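Local atomic coordinates of leucine aminopeptidase 1, chloroplastic (Solanum lycopersicum, PDB entry 5D8N), a protein that removes N-terminal amino acids, preferably leucine, from peptides as a magnesium-dependent homohexameric aminopeptidase and also has chaperone activity. Residues Gly50-Glu53 with Asn54-Ala57; Thr412-Gly415 with Ala416-Val419. The protein carries 1 engineered substitution. All blocks are in the same frame, centred on the assembly; numbering follows the deposited sequence.

Contact 1. Residues Gly50-Glu53 with Asn54-Ala57; sequences GATE and NDMA
Thr-52 and Asp-55 clasp each other in a local capping contact where strand 46-52, an inner strand of the N-terminal domain's mixed sheet, turns into the short 3-10 segment 54-56. Each residue takes the other's backbone N-H with its side chain. The hydroxyl OG1 of Thr-52 accepts from Asp-55 N at 3.0 Å, while the carboxylate oxygen OD2 of Asp-55 accepts from Thr-52 N at 2.8 Å. The second bond is nearly straight (170°), although the N-H reaches OD2 from above the carboxylate plane, 43° out of it. Thr-52 can reach Asp-55 N because OG1 sits between its own backbone N and carbonyl carbon (chi1 64°), which turns the hydroxyl over the start of the turn. A water adds a further hydrogen bond to OD2 and links it to Gly-50 O, 2.9 Å from the water oxygen; OD1 is held by Ser-146 OG, so both carboxylate oxygens are engaged, which should restrain the group's rotation. The 3-10 turn itself closes through Met-56 N to Glu-53 O at 3.1 Å. Met-56, its chain bent at chi2 and chi3, lays SD against Ala-51 CB (3.8 Å) and also packs on Phe-64 and Phe-89. The reciprocal bonds between Thr-52 and Asp-55 form a capping box, with Thr-52 as the N-cap residue, here at the turn following strand 46-52 in a macro-like domain.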
ATOM      1  N   GLY A  50      27.653  42.208  -8.249  1.00 28.59           N
ATOM      2  CA  GLY A  50      27.807  40.824  -8.689  1.00 28.89           C
ATOM      3  C   GLY A  50      29.266  40.568  -8.966  1.00 28.88           C
ATOM      4  O   GLY A  50      29.849  41.286  -9.780  1.00 29.54           O
ATOM      5  N   ALA A  51      29.866  39.620  -8.239  1.00 28.13           N
ATOM      6  CA  ALA A  51      31.280  39.330  -8.370  1.00 30.16           C
ATOM      7  C   ALA A  51      31.484  37.853  -8.630  1.00 31.51           C
ATOM      8  O   ALA A  51      31.040  37.020  -7.837  1.00 29.88           O
ATOM      9  CB  ALA A  51      32.046  39.759  -7.118  1.00 34.69           C
ATOM     10  N   THR A  52      32.328  37.567  -9.622  1.00 30.86           N
ATOM     11  CA  THR A  52      32.766  36.211  -9.907  1.00 31.87           C
ATOM     12  C   THR A  52      33.841  35.858  -8.894  1.00 32.82           C
ATOM     13  O   THR A  52      34.406  36.750  -8.257  1.00 35.76           O
ATOM     14  CB  THR A  52      33.378  36.094 -11.335  1.00 34.50           C
ATOM     15  OG1 THR A  52      34.560  36.900 -11.421  1.00 31.23           O
ATOM     16  CG2 THR A  52      32.402  36.552 -12.430  1.00 33.90           C
ATOM     17  N   GLU A  53      34.261  34.596  -8.900  1.00 34.84           N
ATOM     18  CA  GLU A  53      35.395  34.138  -8.092  1.00 36.01           C
ATOM     19  C   GLU A  53      36.667  34.863  -8.470  1.00 37.13           C
ATOM     20  O   GLU A  53      37.380  35.340  -7.592  1.00 34.29           O
ATOM     21  CB  GLU A  53      35.599  32.627  -8.185  1.00 39.45           C
ATOM     22  CG  GLU A  53      34.373  31.868  -7.721  1.00 43.93           C
ATOM     23  CD  GLU A  53      34.581  30.374  -7.607  1.00 51.05           C
ATOM     24  OE1 GLU A  53      33.638  29.616  -7.908  1.00 54.52           O
ATOM     25  OE2 GLU A  53      35.605  29.975  -7.026  1.00 58.24           O
ATOM     26  N   ASN A  54      36.886  35.070  -9.764  0.57 36.74           N
ATOM     27  CA  ASN A  54      38.061  35.809 -10.209  0.57 38.91           C
ATOM     28  C   ASN A  54      38.039  37.278  -9.783  0.57 37.41           C
ATOM     29  O   ASN A  54      39.088  37.853  -9.475  0.57 36.55           O
ATOM     30  CB  ASN A  54      38.207  35.711 -11.731  0.57 45.61           C
ATOM     31  CG  ASN A  54      38.624  34.325 -12.213  0.57 48.67           C
ATOM     32  OD1 ASN A  54      39.053  33.448 -11.451  0.57 42.48           O
ATOM     33  ND2 ASN A  54      38.528  34.136 -13.524  0.57 53.23           N
ATOM     34  N   ASP A  55      36.857  37.891  -9.787  1.00 35.34           N
ATOM     35  CA  ASP A  55      36.686  39.270  -9.300  1.00 35.85           C
ATOM     36  C   ASP A  55      37.109  39.446  -7.837  1.00 36.94           C
ATOM     37  O   ASP A  55      37.385  40.570  -7.416  1.00 34.38           O
ATOM     38  CB  ASP A  55      35.224  39.715  -9.379  1.00 39.64           C
ATOM     39  CG  ASP A  55      34.704  39.830 -10.798  1.00 43.35           C
ATOM     40  OD1 ASP A  55      35.512  40.021 -11.729  1.00 47.05           O
ATOM     41  OD2 ASP A  55      33.464  39.795 -10.961  1.00 43.02           O
ATOM     42  N   MET A  56      37.115  38.363  -7.058  1.00 37.39           N
ATOM     43  CA  MET A  56      37.466  38.421  -5.630  1.00 40.84           C
ATOM     44  C   MET A  56      38.940  38.138  -5.315  1.00 47.62           C
ATOM     45  O   MET A  56      39.334  38.017  -4.150  1.00 46.09           O
ATOM     46  CB  MET A  56      36.590  37.435  -4.851  1.00 36.86           C
ATOM     47  CG  MET A  56      35.108  37.730  -4.953  1.00 35.48           C
ATOM     48  SD  MET A  56      34.682  39.399  -4.422  1.00 40.21           S
ATOM     49  CE  MET A  56      35.290  39.342  -2.735  1.00 36.99           C
ATOM     50  N   ALA A  57      39.783  38.076  -6.338  1.00 50.17           N
ATOM     51  CA  ALA A  57      41.193  37.774  -6.100  1.00 49.87           C
ATOM     52  C   ALA A  57      41.842  38.855  -5.239  1.00 48.68           C
ATOM     53  O   ALA A  57      41.560  40.049  -5.377  1.00 52.63           O
ATOM     54  CB  ALA A  57      41.939  37.642  -7.419  1.00 56.05           C
TER
HETATM   55  O   HOH W   1      31.523  41.093 -12.137  1.00 29.96           O

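Contact 2. Residues Thr412-Gly415 with Ala416-Val419; sequences TLTG and AIMV
The extended backbone of Thr-414 turns at Gly-415 into helix 416-421, and Thr-414 acts as the N-cap of that helix by accepting from Ile-417 N at OG1 (3.1 Å). This caps a first-turn N-H, ahead of the first i to i+4 bond. Gly-415 O begins the helical bonding: it accepts from Val-419 N at 3.1 Å, with the donor nearly in line with the carbonyl (C=O...N 160°), and weakly from Met-418 N. The hydroxyl of Thr-414 is also hydrogen-bonded to Asp-501 OD2, which helps to fix its rotation. The loop borders the catalytic centre of the M17 peptidase domain, where Thr-414 touches Arg-389, a predicted active-site residue, and Thr-412 O is bonded to Lys-300 NZ, a magnesium-site residue. Ala-416 and Val-419 pack against Val-419 and Ala-416, respectively, of a second subunit, placing the new helix at a subunit interface. Ile-417 instead faces inward; its CG1 lies anti to the backbone N (chi1 -163°), which leaves the CG2 branch to bend back over the cap, 3.5 Å from Thr-414 O.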
ATOM      1  N   THR A 412       0.769  20.361 -17.570  1.00 23.32           N
ATOM      2  CA  THR A 412       1.194  19.527 -16.458  1.00 24.29           C
ATOM      3  C   THR A 412       0.580  18.163 -16.660  1.00 24.65           C
ATOM      4  O   THR A 412      -0.508  17.872 -16.160  1.00 28.35           O
ATOM      5  CB  THR A 412       0.729  20.138 -15.129  1.00 25.23           C
ATOM      6  OG1 THR A 412      -0.674  20.451 -15.184  1.00 31.65           O
ATOM      7  CG2 THR A 412       1.433  21.421 -14.877  1.00 25.01           C
ATOM      8  N   LEU A 413       1.193  17.364 -17.522  1.00 23.68           N
ATOM      9  CA  LEU A 413       0.544  16.159 -18.005  1.00 23.52           C
ATOM     10  C   LEU A 413       0.786  14.906 -17.173  1.00 26.44           C
ATOM     11  O   LEU A 413      -0.135  14.144 -16.965  1.00 28.98           O
ATOM     12  CB  LEU A 413       0.915  15.874 -19.450  1.00 23.67           C
ATOM     13  CG  LEU A 413      -0.225  15.184 -20.190  1.00 23.63           C
ATOM     14  CD1 LEU A 413      -1.304  16.201 -20.542  1.00 23.95           C
ATOM     15  CD2 LEU A 413       0.285  14.499 -21.445  1.00 24.84           C
ATOM     16  N   THR A 414       2.013  14.651 -16.736  1.00 25.35           N
ATOM     17  CA  THR A 414       2.335  13.384 -16.081  1.00 23.39           C
ATOM     18  C   THR A 414       3.219  13.584 -14.849  1.00 23.46           C
ATOM     19  O   THR A 414       4.049  14.505 -14.809  1.00 25.76           O
ATOM     20  CB  THR A 414       3.067  12.434 -17.066  1.00 26.29           C
ATOM     21  OG1 THR A 414       4.343  12.986 -17.437  1.00 29.41           O
ATOM     22  CG2 THR A 414       2.236  12.214 -18.315  1.00 25.61           C
ATOM     23  N   GLY A 415       3.118  12.682 -13.875  1.00 22.25           N
ATOM     24  CA  GLY A 415       4.146  12.541 -12.834  1.00 20.90           C
ATOM     25  C   GLY A 415       5.406  11.925 -13.435  1.00 20.68           C
ATOM     26  O   GLY A 415       6.516  12.080 -12.928  1.00 20.69           O
ATOM     27  N   ALA A 416       5.236  11.149 -14.499  1.00 20.66           N
ATOM     28  CA  ALA A 416       6.347  10.395 -15.050  1.00 19.85           C
ATOM     29  C   ALA A 416       7.467  11.342 -15.489  1.00 20.14           C
ATOM     30  O   ALA A 416       8.657  11.013 -15.390  1.00 18.68           O
ATOM     31  CB  ALA A 416       5.882   9.582 -16.233  1.00 20.98           C
ATOM     32  N   ILE A 417       7.098  12.493 -16.047  1.00 18.66           N
ATOM     33  CA  ILE A 417       8.145  13.420 -16.521  1.00 19.49           C
ATOM     34  C   ILE A 417       8.987  13.973 -15.373  1.00 17.84           C
ATOM     35  O   ILE A 417      10.164  14.200 -15.544  1.00 17.27           O
ATOM     36  CB  ILE A 417       7.581  14.584 -17.367  1.00 19.13           C
ATOM     37  CG1 ILE A 417       8.694  15.238 -18.157  1.00 19.45           C
ATOM     38  CG2 ILE A 417       6.904  15.615 -16.477  1.00 21.60           C
ATOM     39  CD1 ILE A 417       9.299  14.322 -19.204  1.00 20.78           C
ATOM     40  N   MET A 418       8.402  14.114 -14.186  1.00 18.59           N
ATOM     41  CA  MET A 418       9.174  14.504 -13.007  1.00 20.29           C
ATOM     42  C   MET A 418      10.062  13.373 -12.492  1.00 19.06           C
ATOM     43  O   MET A 418      11.176  13.620 -12.066  1.00 19.24           O
ATOM     44  CB  MET A 418       8.287  15.018 -11.868  1.00 21.80           C
ATOM     45  CG  MET A 418       7.513  16.280 -12.246  1.00 24.69           C
ATOM     46  SD  MET A 418       6.349  16.813 -10.970  1.00 27.44           S
ATOM     47  CE  MET A 418       7.479  17.292  -9.665  1.00 33.66           C
ATOM     48  N   VAL A 419       9.635  12.125 -12.609  1.00 20.23           N
ATOM     49  CA  VAL A 419      10.542  11.002 -12.336  1.00 18.88           C
ATOM     50  C   VAL A 419      11.743  11.081 -13.254  1.00 18.42           C
ATOM     51  O   VAL A 419      12.878  11.033 -12.799  1.00 18.48           O
ATOM     52  CB  VAL A 419       9.864   9.645 -12.512  1.00 19.51           C
ATOM     53  CG1 VAL A 419      10.899   8.525 -12.397  1.00 21.45           C
ATOM     54  CG2 VAL A 419       8.787   9.470 -11.447  1.00 20.14           C
TER

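Overall arrangement
The two contacts come in series along the chain and lie in different domains, their centres 39 Å apart and their nearest atoms about 28 Å apart. Contact 1 belongs to the N-terminal domain, at the end of strand 46-52 in the six-stranded mixed sheet and away from the annotated sites. Contact 2 follows strand 406-411 of the eight-stranded sheet in the catalytic domain, beside the active centre and a neighbouring subunit. Both therefore lie by the end of an inner strand, where a threonine hydroxyl caps the turn that follows. Contact 1 lies on the connection from strand 46-52 to helix 67-75; contact 2 lies between the catalytic centre and a subunit interface.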